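PDB 4HY3: phosphoglycerate oxidoreductase from Rhizobium etli, which probably binds NAD and acts as a 2-hydroxyacid dehydrogenase that reduces substrates such as hydroxypyruvate or glyoxylate. Local coordinates for residues A[100-105]-A[123-128]; A[170-175]-A[230-235]; A[258-263]-A[283-288]; A[330-335]-A[343-348]. All blocks are in the same frame, centred on the assembly; numbering follows the deposited sequence.

Contact 1: residues A[100-105]-A[123-128]; sequences ILNVES and VVTTGQ
The flat carboxamide of Asn-102 is met at its nitrogen end by a methyl group: CG2 of Thr-125 lies 3.4 Å from ND2 of Asn-102, on the side of the amide remote from OD1. The two side chains run side by side and point the same way. With CG anti to the backbone N (chi1 -161°), the amide is carried alongside Thr-125, and ND2 makes a weak hydrogen bond to the carbonyl of Asn-106. O of Val-124 accepts from the backbone N of Asn-102 at 2.7 Å, while N of Val-124 donates to O of Ile-100 at 3.0 Å. These bonds set Leu-101 beside Val-124 in parallel register; a further backbone bond of Ile-100 with His-122 helps do the same for Ile-100 and Val-123. The pairing closes the beta-alpha-beta unit of strand 99-101, helix 115-118 and strand 122-125, part of a flavodoxin-like sheet. On the face carrying Leu-101 and Val-124, CD2 of Leu-101 touches CG1 of Val-124 at 3.5 Å, and both residues lie against Asp-333 of helix 320-338. Further along, the two chains stay close. OG1 of Thr-126 gives a weak hydrogen bond to O of Asn-102 over 3.4 Å. CB of Ser-105 packs on CA of Gly-127 at 3.6 Å, where the second chain enters a 3-10 turn.

Contact 2: residues A[170-175]-A[230-235]; sequences SARLIA and KSDFIF
Arg-172 reaches across to Asp-232 and Phe-233 along a bent chain. From CB, chi1 of -165° sets CG opposite the backbone N and sends the side chain toward strand 233-236. CD then passes CZ of Phe-233 at 4.2 Å. NE turns back on its own segment and donates to O of Leu-173 at 2.7 Å, with that oxygen close to the guanidinium plane, which fixes the rotation of the group. CE2 of Phe-233 lies over one guanidinium face, but the two planes are 70° apart, so this is no stack. At the tip, NH1 forms a salt bridge with OD2 of Asp-232 at 3.2 Å, the carboxylate being turned 51° from the guanidinium. The stronger partner of OD2 is Arg-257, and the two arginines together probably steady its negative charge. Beside Arg-172, CG1 of Ile-174 touches CZ of Phe-233 at 3.6 Å, and CD1 of Ile-174 sits over one face of the ring, offset toward the rim. Glu-136 of the second subunit binds the backbone N of both Ile-174 and Ala-175. The loop thus joins the Rossmann-type sheet to the subunit interface, Ile-174 and Phe-233 both packing on helix 131-147 and Phe-233 also on Ala-261 of strand 261-264.

Contact 3: residues A[258-263]-A[283-288]; sequences RGAAFI and GHIVAA
Arg-258 crosses the side chain of His-284 at a slant. Its CG is anti to the backbone N (chi1 178°) and the chain kinks at chi2, bringing NH1 in the ring plane to the edge of the imidazole, 3.5 Å from CD2 of His-284. The backbone O of Arg-258 lies over one ring face, offset toward the rim. Were His-284 cut back to an alanine, the guanidinium of Arg-258 is likely to lose its ring-edge neighbour and be freer to swing. Gly-259 centres an inverse gamma turn that leads into the strand. At Ala-260, CB meets CG2 of Ile-285 at 3.3 Å, and O accepts from N of Val-286 at 2.8 Å. Ala-261 shares a face with Ile-263, Val-286 and Ala-288; the last three pack on helix 131-147. Phe-262 points to the other face, toward helix 273-281. N of Phe-262 donates to O of Val-286 at 3.1 Å, and O of Phe-262 accepts from N of Ala-288 at 3.2 Å. The ring presents an edge to CB of Ala-287. At Ile-263, CA approaches O of Ala-288 at 3.3 Å in a CA-H...O contact. Strands 261-263 and 286-288 run parallel, 18° apart, as neighbours in a Rossmann-type beta-alpha-beta unit whose helix ends in a Schellman motif at Gly-283. Straight backbone bonds fix the register, while at the exposed end the oxygens of Gly-283 and His-284 lie over one guanidinium face, so carbonyls just past a helix C-terminus are likely to favour the arginine's positive charge without a direct hydrogen bond.

Contact 4: residues A[330-335]-A[343-348]; sequences VLEDMD and PMRCKR
With CG of Asp-333 roughly opposite its carbonyl carbon (chi1 -84°), the carboxylate is turned out from the helix into the bend of 343-346, where three successive backbone N-H groups meet it. OD1 of Asp-333 accepts from N of Arg-345 at 3.0 Å through its syn lone pair, nearly straight at 169°, and from N of Met-344, a selenomethionine, at 3.0 Å from above the carboxylate plane. OD2 of Asp-333 takes N of Cys-346 at 2.8 Å on the syn side. CB of Pro-343 packs against CG of Asp-333 at 3.6 Å. With a leucine in place of Asp-333, the three N-H groups would probably lack their acceptor and the bend lose its shape. Beside it, Glu-332 and Arg-345 run the same way, OE1 of Glu-332 lying 3.4 Å from CG of Arg-345. Their charged ends, beyond salt-bridge distance of each other, have partners on the third subunit: Glu-216 of that subunit pairs with Arg-345, and the backbone N of its Ser-212 with Glu-332. A helix-borne carboxylate thus anchors the C-terminal chain a few residues after helix 320-338, which packs on the flavodoxin-like sheet; the chain joins that sheet as a short, weakly bonded antiparallel strand at about 347-348, outermost within this chain.

In the fold
The four contacts follow one another along the chain but fall into two pairs on opposite sides of its centre. Contacts 1 and 4, centres about 9 Å apart, meet in the mixed sheet, where strand 347-348 pairs with strand 122-125: the C-terminal chain returns to the domain built by the N-terminal part. Contacts 2 and 3, also about 9 Å apart between centres, share the parallel seven-stranded sheet of the NAD-binding domain through neighbouring strands 233-236 and 261-264. Centres of different pairs lie about 35 to 40 Å apart. This two-domain plan fits D-2-hydroxyacid dehydrogenases, and contacts 2 and 4 also border other subunits of the four-chain assembly.

Contact 1: residues A[100-105]-A[123-128]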
loop_
_atom_site.group_PDB
_atom_site.type_symbol
_atom_site.label_atom_id
_atom_site.label_comp_id
_atom_site.label_asym_id
_atom_site.label_seq_id
_atom_site.Cartn_x
_atom_site.Cartn_y
_atom_site.Cartn_z
ATOM N N ILE A 100 -4.841 24.097 26.376
ATOM C CA ILE A 100 -4.816 25.240 25.525
ATOM C C ILE A 100 -4.555 24.708 24.142
ATOM O O ILE A 100 -3.580 24.015 23.934
ATOM C CB ILE A 100 -3.707 26.205 25.967
ATOM C CG1 ILE A 100 -4.159 26.837 27.287
ATOM C CG2 ILE A 100 -3.414 27.259 24.885
ATOM C CD1 ILE A 100 -3.130 27.689 28.005
ATOM N N LEU A 101 -5.437 25.000 23.199
ATOM C CA LEU A 101 -5.205 24.538 21.861
ATOM C C LEU A 101 -4.669 25.675 20.985
ATOM O O LEU A 101 -5.426 26.563 20.558
ATOM C CB LEU A 101 -6.454 23.886 21.288
ATOM C CG LEU A 101 -6.893 22.737 22.181
ATOM C CD1 LEU A 101 -7.943 23.189 23.189
ATOM C CD2 LEU A 101 -7.378 21.531 21.395
ATOM N N ASN A 102 -3.354 25.623 20.728
ATOM C CA ASN A 102 -2.658 26.597 19.904
ATOM C C ASN A 102 -3.096 26.360 18.493
ATOM O O ASN A 102 -3.079 25.219 18.041
ATOM C CB ASN A 102 -1.135 26.391 20.001
ATOM C CG ASN A 102 -0.332 27.613 19.552
ATOM O OD1 ASN A 102 -0.415 28.677 20.156
ATOM N ND2 ASN A 102 0.454 27.454 18.517
ATOM N N VAL A 103 -3.493 27.438 17.814
ATOM C CA VAL A 103 -4.017 27.382 16.439
ATOM C C VAL A 103 -3.198 28.173 15.444
ATOM O O VAL A 103 -3.346 28.011 14.253
ATOM C CB VAL A 103 -5.503 27.808 16.319
ATOM C CG1 VAL A 103 -6.392 26.797 17.028
ATOM C CG2 VAL A 103 -5.739 29.238 16.765
ATOM N N GLU A 104 -2.366 29.072 15.936
ATOM C CA GLU A 104 -1.277 29.531 15.118
ATOM C C GLU A 104 -0.394 28.306 15.155
ATOM O O GLU A 104 -0.277 27.676 16.203
ATOM C CB GLU A 104 -0.582 30.711 15.775
ATOM C CG GLU A 104 0.087 31.619 14.766
ATOM C CD GLU A 104 1.543 31.819 15.070
ATOM O OE1 GLU A 104 2.031 31.252 16.073
ATOM O OE2 GLU A 104 2.205 32.535 14.298
ATOM N N SER A 105 0.191 27.895 14.050
ATOM C CA SER A 105 1.031 26.699 14.160
ATOM C C SER A 105 2.138 26.772 15.266
ATOM O O SER A 105 2.693 25.746 15.640
ATOM C CB SER A 105 1.620 26.324 12.796
ATOM O OG SER A 105 2.096 27.473 12.111
ATOM N N VAL A 123 -0.717 21.535 26.069
ATOM C CA VAL A 123 -0.695 22.582 25.081
ATOM C C VAL A 123 -0.547 21.849 23.792
ATOM O O VAL A 123 0.401 21.074 23.623
ATOM C CB VAL A 123 0.521 23.496 25.209
ATOM C CG1 VAL A 123 0.502 24.499 24.065
ATOM C CG2 VAL A 123 0.573 24.201 26.566
ATOM N N VAL A 124 -1.471 22.090 22.875
ATOM C CA VAL A 124 -1.567 21.303 21.672
ATOM C C VAL A 124 -1.496 22.277 20.494
ATOM O O VAL A 124 -1.823 23.459 20.647
ATOM C CB VAL A 124 -2.846 20.435 21.735
ATOM C CG1 VAL A 124 -3.950 20.963 20.845
ATOM C CG2 VAL A 124 -2.545 18.999 21.387
ATOM N N THR A 125 -1.031 21.803 19.338
ATOM C CA THR A 125 -0.845 22.660 18.150
ATOM C C THR A 125 -1.364 21.934 16.951
ATOM O O THR A 125 -1.522 20.723 16.951
ATOM C CB THR A 125 0.636 22.999 17.839
ATOM O OG1 THR A 125 1.421 21.810 17.983
ATOM C CG2 THR A 125 1.177 24.094 18.765
ATOM N N THR A 126 -1.581 22.686 15.897
ATOM C CA THR A 126 -2.399 22.209 14.834
ATOM C C THR A 126 -1.681 22.376 13.522
ATOM O O THR A 126 -2.309 22.293 12.464
ATOM C CB THR A 126 -3.680 23.052 14.800
ATOM O OG1 THR A 126 -3.318 24.446 14.740
ATOM C CG2 THR A 126 -4.511 22.777 16.050
ATOM N N GLY A 127 -0.373 22.627 13.615
ATOM C CA GLY A 127 0.492 22.894 12.470
ATOM C C GLY A 127 0.602 21.782 11.436
ATOM O O GLY A 127 1.004 22.029 10.295
ATOM N N GLN A 128 0.246 20.553 11.805
ATOM C CA GLN A 128 0.372 19.484 10.828
ATOM C C GLN A 128 -0.653 19.566 9.706
ATOM O O GLN A 128 -0.533 18.861 8.707
ATOM C CB GLN A 128 0.431 18.111 11.463
ATOM C CG GLN A 128 -0.887 17.627 11.969
ATOM C CD GLN A 128 -0.909 16.131 11.996
ATOM O OE1 GLN A 128 -0.158 15.477 11.263
ATOM N NE2 GLN A 128 -1.767 15.572 12.846
#

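Contact 2: residues A[170-175]-A[230-235]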
loop_
_atom_site.group_PDB
_atom_site.type_symbol
_atom_site.label_atom_id
_atom_site.label_comp_id
_atom_site.label_asym_id
_atom_site.label_seq_id
_atom_site.Cartn_x
_atom_site.Cartn_y
_atom_site.Cartn_z
ATOM N N SER A 170 15.797 16.336 -21.670
ATOM C CA SER A 170 16.124 16.222 -20.263
ATOM C C SER A 170 14.963 15.640 -19.439
ATOM O O SER A 170 15.064 15.525 -18.207
ATOM C CB SER A 170 16.508 17.603 -19.747
ATOM O OG SER A 170 16.904 18.428 -20.833
ATOM N N ALA A 171 13.874 15.265 -20.116
ATOM C CA ALA A 171 12.765 14.606 -19.444
ATOM C C ALA A 171 13.246 13.340 -18.740
ATOM O O ALA A 171 14.335 12.841 -19.022
ATOM C CB ALA A 171 11.657 14.287 -20.416
ATOM N N ARG A 172 12.426 12.842 -17.816
ATOM C CA ARG A 172 12.807 11.791 -16.880
ATOM C C ARG A 172 11.643 11.480 -15.939
ATOM O O ARG A 172 10.917 12.390 -15.517
ATOM C CB ARG A 172 13.979 12.270 -16.043
ATOM C CG ARG A 172 14.684 11.158 -15.303
ATOM C CD ARG A 172 14.769 11.490 -13.830
ATOM N NE ARG A 172 14.741 10.243 -13.086
ATOM C CZ ARG A 172 15.802 9.705 -12.507
ATOM N NH1 ARG A 172 16.967 10.339 -12.570
ATOM N NH2 ARG A 172 15.684 8.550 -11.856
ATOM N N LEU A 173 11.466 10.200 -15.617
ATOM C CA LEU A 173 10.423 9.767 -14.708
ATOM C C LEU A 173 10.890 9.893 -13.276
ATOM O O LEU A 173 12.084 9.834 -13.008
ATOM C CB LEU A 173 10.064 8.308 -14.916
ATOM C CG LEU A 173 9.938 7.675 -16.281
ATOM C CD1 LEU A 173 11.318 7.235 -16.751
ATOM C CD2 LEU A 173 9.018 6.474 -16.147
ATOM N N ILE A 174 9.934 10.035 -12.354
ATOM C CA ILE A 174 10.229 9.991 -10.933
ATOM C C ILE A 174 10.211 8.557 -10.407
ATOM O O ILE A 174 10.847 8.261 -9.414
ATOM C CB ILE A 174 9.299 10.935 -10.140
ATOM C CG1 ILE A 174 9.689 12.370 -10.428
ATOM C CG2 ILE A 174 9.379 10.707 -8.635
ATOM C CD1 ILE A 174 9.014 13.372 -9.533
ATOM N N ALA A 175 9.502 7.658 -11.075
ATOM C CA ALA A 175 9.392 6.284 -10.576
ATOM C C ALA A 175 10.767 5.622 -10.490
ATOM O O ALA A 175 11.048 4.906 -9.524
ATOM C CB ALA A 175 8.420 5.467 -11.408
ATOM N N LYS A 230 23.911 11.311 -3.706
ATOM C CA LYS A 230 23.398 10.172 -4.471
ATOM C C LYS A 230 21.913 10.329 -4.807
ATOM O O LYS A 230 21.157 9.350 -4.760
ATOM C CB LYS A 230 23.596 8.902 -3.654
ATOM C CG LYS A 230 24.822 9.001 -2.765
ATOM C CD LYS A 230 25.245 7.686 -2.148
ATOM C CE LYS A 230 26.730 7.755 -1.870
ATOM N NZ LYS A 230 27.063 7.120 -0.573
ATOM N N SER A 231 21.494 11.557 -5.138
ATOM C CA SER A 231 20.060 11.832 -5.297
ATOM C C SER A 231 19.678 12.669 -6.528
ATOM O O SER A 231 20.342 13.660 -6.862
ATOM C CB SER A 231 19.464 12.435 -4.007
ATOM O OG SER A 231 19.079 11.437 -3.080
ATOM N N ASP A 232 18.603 12.249 -7.195
ATOM C CA ASP A 232 18.085 12.969 -8.342
ATOM C C ASP A 232 17.062 14.005 -7.923
ATOM O O ASP A 232 16.943 15.059 -8.561
ATOM C CB ASP A 232 17.475 12.005 -9.345
ATOM C CG ASP A 232 18.497 11.039 -9.917
ATOM O OD1 ASP A 232 19.455 11.501 -10.601
ATOM O OD2 ASP A 232 18.325 9.818 -9.691
ATOM N N PHE A 233 16.329 13.713 -6.846
ATOM C CA PHE A 233 15.420 14.690 -6.289
ATOM C C PHE A 233 15.629 14.869 -4.807
ATOM O O PHE A 233 15.529 13.915 -4.024
ATOM C CB PHE A 233 13.984 14.296 -6.555
ATOM C CG PHE A 233 13.666 14.073 -8.008
ATOM C CD1 PHE A 233 13.322 15.130 -8.820
ATOM C CD2 PHE A 233 13.700 12.797 -8.546
ATOM C CE1 PHE A 233 13.030 14.932 -10.148
ATOM C CE2 PHE A 233 13.396 12.592 -9.874
ATOM C CZ PHE A 233 13.056 13.665 -10.677
ATOM N N ILE A 234 15.906 16.116 -4.435
ATOM C CA ILE A 234 16.200 16.496 -3.062
ATOM C C ILE A 234 15.164 17.513 -2.643
ATOM O O ILE A 234 15.038 18.561 -3.289
ATOM C CB ILE A 234 17.608 17.138 -2.941
ATOM C CG1 ILE A 234 18.681 16.166 -3.437
ATOM C CG2 ILE A 234 17.907 17.623 -1.523
ATOM C CD1 ILE A 234 19.776 16.888 -4.177
ATOM N N PHE A 235 14.448 17.196 -1.559
ATOM C CA PHE A 235 13.471 18.086 -0.946
ATOM C C PHE A 235 13.982 18.583 0.416
ATOM O O PHE A 235 14.317 17.765 1.281
ATOM C CB PHE A 235 12.152 17.327 -0.700
ATOM C CG PHE A 235 11.453 16.845 -1.949
ATOM C CD1 PHE A 235 10.475 17.633 -2.569
ATOM C CD2 PHE A 235 11.750 15.597 -2.497
ATOM C CE1 PHE A 235 9.813 17.182 -3.710
ATOM C CE2 PHE A 235 11.102 15.148 -3.639
ATOM C CZ PHE A 235 10.132 15.936 -4.251
#

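Contact 3: residues A[258-263]-A[283-288]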
loop_
_atom_site.group_PDB
_atom_site.type_symbol
_atom_site.label_atom_id
_atom_site.label_comp_id
_atom_site.label_asym_id
_atom_site.label_seq_id
_atom_site.Cartn_x
_atom_site.Cartn_y
_atom_site.Cartn_z
ATOM N N ARG A 258 24.354 15.683 -11.547
ATOM C CA ARG A 258 24.407 16.661 -12.623
ATOM C C ARG A 258 23.070 17.368 -12.788
ATOM O O ARG A 258 22.902 18.463 -12.247
ATOM C CB ARG A 258 24.920 16.010 -13.915
ATOM C CG ARG A 258 24.998 16.902 -15.146
ATOM C CD ARG A 258 25.878 18.136 -15.012
ATOM N NE ARG A 258 25.684 18.954 -16.218
ATOM C CZ ARG A 258 25.861 20.272 -16.312
ATOM N NH1 ARG A 258 26.272 20.985 -15.257
ATOM N NH2 ARG A 258 25.627 20.879 -17.476
ATOM N N GLY A 259 22.118 16.757 -13.493
ATOM C CA GLY A 259 20.804 17.386 -13.659
ATOM C C GLY A 259 19.939 17.153 -12.432
ATOM O O GLY A 259 18.925 16.467 -12.488
ATOM N N ALA A 260 20.342 17.706 -11.302
ATOM C CA ALA A 260 19.664 17.378 -10.068
ATOM C C ALA A 260 18.463 18.284 -9.830
ATOM O O ALA A 260 18.455 19.462 -10.211
ATOM C CB ALA A 260 20.631 17.429 -8.896
ATOM N N ALA A 261 17.437 17.720 -9.209
ATOM C CA ALA A 261 16.268 18.500 -8.854
ATOM C C ALA A 261 16.280 18.808 -7.355
ATOM O O ALA A 261 16.255 17.892 -6.516
ATOM C CB ALA A 261 14.987 17.778 -9.261
ATOM N N PHE A 262 16.317 20.104 -7.050
ATOM C CA PHE A 262 16.393 20.612 -5.681
ATOM C C PHE A 262 15.173 21.467 -5.326
ATOM O O PHE A 262 14.944 22.533 -5.913
ATOM C CB PHE A 262 17.686 21.424 -5.490
ATOM C CG PHE A 262 17.776 22.132 -4.176
ATOM C CD1 PHE A 262 18.413 21.530 -3.097
ATOM C CD2 PHE A 262 17.226 23.400 -4.016
ATOM C CE1 PHE A 262 18.507 22.184 -1.871
ATOM C CE2 PHE A 262 17.311 24.065 -2.798
ATOM C CZ PHE A 262 17.958 23.460 -1.722
ATOM N N ILE A 263 14.424 21.014 -4.328
ATOM C CA ILE A 263 13.120 21.591 -4.055
ATOM C C ILE A 263 12.998 22.123 -2.624
ATOM O O ILE A 263 13.018 21.368 -1.655
ATOM C CB ILE A 263 12.012 20.572 -4.411
ATOM C CG1 ILE A 263 12.167 20.119 -5.872
ATOM C CG2 ILE A 263 10.634 21.168 -4.189
ATOM C CD1 ILE A 263 11.681 18.718 -6.144
ATOM N N GLY A 283 23.855 26.137 -14.658
ATOM C CA GLY A 283 23.105 25.082 -15.296
ATOM C C GLY A 283 23.507 23.748 -14.736
ATOM O O GLY A 283 23.349 22.740 -15.418
ATOM N N HIS A 284 24.027 23.739 -13.507
ATOM C CA HIS A 284 24.368 22.468 -12.874
ATOM C C HIS A 284 23.108 21.749 -12.533
ATOM O O HIS A 284 22.721 20.826 -13.259
ATOM C CB HIS A 284 25.256 22.615 -11.638
ATOM C CG HIS A 284 25.792 21.294 -11.126
ATOM N ND1 HIS A 284 25.813 20.978 -9.820
ATOM C CD2 HIS A 284 26.335 20.194 -11.804
ATOM C CE1 HIS A 284 26.350 19.737 -9.653
ATOM N NE2 HIS A 284 26.665 19.260 -10.868
ATOM N N ILE A 285 22.466 22.186 -11.442
ATOM C CA ILE A 285 21.179 21.665 -10.988
ATOM C C ILE A 285 20.038 22.494 -11.552
ATOM O O ILE A 285 20.239 23.600 -12.075
ATOM C CB ILE A 285 21.036 21.660 -9.444
ATOM C CG1 ILE A 285 21.548 22.960 -8.818
ATOM C CG2 ILE A 285 21.767 20.489 -8.825
ATOM C CD1 ILE A 285 20.489 24.025 -8.607
ATOM N N VAL A 286 18.835 21.942 -11.413
ATOM C CA VAL A 286 17.586 22.652 -11.685
ATOM C C VAL A 286 16.784 22.795 -10.367
ATOM O O VAL A 286 16.943 21.979 -9.454
ATOM C CB VAL A 286 16.827 21.914 -12.806
ATOM C CG1 VAL A 286 15.977 20.767 -12.253
ATOM C CG2 VAL A 286 16.035 22.894 -13.657
ATOM N N ALA A 287 15.957 23.825 -10.229
ATOM C CA ALA A 287 15.318 24.062 -8.907
ATOM C C ALA A 287 13.903 24.730 -8.808
ATOM O O ALA A 287 13.371 25.270 -9.770
ATOM C CB ALA A 287 16.302 24.759 -7.973
ATOM N N ALA A 288 13.303 24.647 -7.621
ATOM C CA ALA A 288 12.046 25.336 -7.303
ATOM C C ALA A 288 11.966 25.535 -5.817
ATOM O O ALA A 288 12.156 24.591 -5.068
ATOM C CB ALA A 288 10.844 24.534 -7.748
#

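Contact 4: residues A[330-335]-A[343-348]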
loop_
_atom_site.group_PDB
_atom_site.type_symbol
_atom_site.label_atom_id
_atom_site.label_comp_id
_atom_site.label_asym_id
_atom_site.label_seq_id
_atom_site.Cartn_x
_atom_site.Cartn_y
_atom_site.Cartn_z
ATOM N N VAL A 330 -9.079 20.354 16.782
ATOM C CA VAL A 330 -9.597 20.958 18.006
ATOM C C VAL A 330 -10.812 20.210 18.570
ATOM O O VAL A 330 -10.905 19.918 19.769
ATOM C CB VAL A 330 -10.003 22.428 17.706
ATOM C CG1 VAL A 330 -10.785 23.014 18.876
ATOM C CG2 VAL A 330 -8.771 23.275 17.331
ATOM N N LEU A 331 -11.742 19.888 17.681
ATOM C CA LEU A 331 -12.957 19.206 18.058
ATOM C C LEU A 331 -12.651 17.784 18.555
ATOM O O LEU A 331 -13.080 17.352 19.630
ATOM C CB LEU A 331 -13.903 19.226 16.861
ATOM C CG LEU A 331 -15.313 19.834 17.038
ATOM C CD1 LEU A 331 -15.393 20.807 18.198
ATOM C CD2 LEU A 331 -15.836 20.479 15.765
ATOM N N GLU A 332 -11.866 17.058 17.787
ATOM C CA GLU A 332 -11.470 15.762 18.219
ATOM C C GLU A 332 -10.742 15.829 19.556
ATOM O O GLU A 332 -11.100 15.134 20.511
ATOM C CB GLU A 332 -10.647 15.118 17.137
ATOM C CG GLU A 332 -11.516 14.555 16.030
ATOM C CD GLU A 332 -10.705 14.257 14.790
ATOM O OE1 GLU A 332 -9.743 15.037 14.555
ATOM O OE2 GLU A 332 -11.023 13.271 14.062
ATOM N N ASP A 333 -9.746 16.694 19.668
ATOM C CA ASP A 333 -9.043 16.770 20.937
ATOM C C ASP A 333 -9.900 17.199 22.119
ATOM O O ASP A 333 -9.724 16.695 23.208
ATOM C CB ASP A 333 -7.723 17.527 20.820
ATOM C CG ASP A 333 -6.601 16.615 20.328
ATOM O OD1 ASP A 333 -6.855 15.375 20.333
ATOM O OD2 ASP A 333 -5.501 17.102 19.934
HETATM N N MSE A 334 -10.872 18.073 21.904
HETATM C CA MSE A 334 -11.746 18.465 23.008
HETATM C C MSE A 334 -12.559 17.276 23.503
HETATM O O MSE A 334 -12.710 17.040 24.711
HETATM C CB MSE A 334 -12.535 19.654 22.502
HETATM C CG MSE A 334 -11.727 20.938 22.697
HETATM SE SE MSE A 334 -12.715 22.424 21.859
HETATM C CE MSE A 334 -13.458 23.377 23.397
ATOM N N ASP A 335 -13.040 16.491 22.557
ATOM C CA ASP A 335 -13.907 15.399 22.850
ATOM C C ASP A 335 -13.207 14.315 23.661
ATOM O O ASP A 335 -13.831 13.729 24.584
ATOM C CB ASP A 335 -14.404 14.825 21.553
ATOM C CG ASP A 335 -15.234 13.612 21.756
ATOM O OD1 ASP A 335 -16.195 13.661 22.558
ATOM O OD2 ASP A 335 -14.924 12.600 21.104
ATOM N N PRO A 343 -5.004 14.150 24.766
ATOM C CA PRO A 343 -5.227 14.590 23.392
ATOM C C PRO A 343 -4.292 13.813 22.468
ATOM O O PRO A 343 -3.171 13.479 22.877
ATOM C CB PRO A 343 -4.850 16.073 23.448
ATOM C CG PRO A 343 -3.809 16.143 24.522
ATOM C CD PRO A 343 -4.289 15.166 25.561
HETATM N N MSE A 344 -4.757 13.508 21.256
HETATM C CA MSE A 344 -4.005 12.679 20.316
HETATM C C MSE A 344 -3.730 13.391 19.041
HETATM O O MSE A 344 -2.693 13.181 18.431
HETATM C CB MSE A 344 -4.786 11.439 19.881
HETATM C CG MSE A 344 -5.013 10.363 20.927
HETATM SE SE MSE A 344 -3.336 9.885 21.845
HETATM C CE MSE A 344 -2.497 8.631 20.568
ATOM N N ARG A 345 -4.663 14.240 18.630
ATOM C CA ARG A 345 -4.769 14.680 17.246
ATOM C C ARG A 345 -3.785 15.790 16.904
ATOM O O ARG A 345 -3.107 15.735 15.879
ATOM C CB ARG A 345 -6.227 15.090 16.900
ATOM C CG ARG A 345 -6.489 15.243 15.405
ATOM C CD ARG A 345 -5.349 14.579 14.646
ATOM N NE ARG A 345 -5.707 14.122 13.313
ATOM C CZ ARG A 345 -4.891 13.446 12.505
ATOM N NH1 ARG A 345 -3.660 13.132 12.876
ATOM N NH2 ARG A 345 -5.316 13.082 11.318
ATOM N N CYS A 346 -3.743 16.803 17.756
ATOM C CA CYS A 346 -2.848 17.923 17.571
ATOM C C CYS A 346 -1.555 17.591 18.292
ATOM O O CYS A 346 -1.553 16.740 19.177
ATOM C CB CYS A 346 -3.475 19.187 18.170
ATOM S SG CYS A 346 -5.215 19.547 17.750
ATOM N N LYS A 347 -0.468 18.270 17.940
ATOM C CA LYS A 347 0.828 17.992 18.543
ATOM C C LYS A 347 0.936 18.462 20.009
ATOM O O LYS A 347 0.502 19.551 20.349
ATOM C CB LYS A 347 1.947 18.591 17.694
ATOM C CG LYS A 347 3.311 18.054 18.078
ATOM C CD LYS A 347 4.449 18.988 17.707
ATOM C CE LYS A 347 5.056 18.643 16.346
ATOM N NZ LYS A 347 6.507 19.009 16.279
ATOM N N ARG A 348 1.515 17.634 20.873
ATOM C CA ARG A 348 1.810 18.051 22.248
ATOM C C ARG A 348 3.162 18.781 22.330
ATOM O O ARG A 348 3.981 18.631 21.426
ATOM C CB ARG A 348 1.876 16.818 23.140
ATOM C CG ARG A 348 1.297 17.063 24.498
ATOM C CD ARG A 348 0.041 16.264 24.647
ATOM N NE ARG A 348 0.288 15.205 25.602
ATOM C CZ ARG A 348 -0.373 14.056 25.642
ATOM N NH1 ARG A 348 -1.339 13.792 24.765
ATOM N NH2 ARG A 348 -0.060 13.169 26.576
#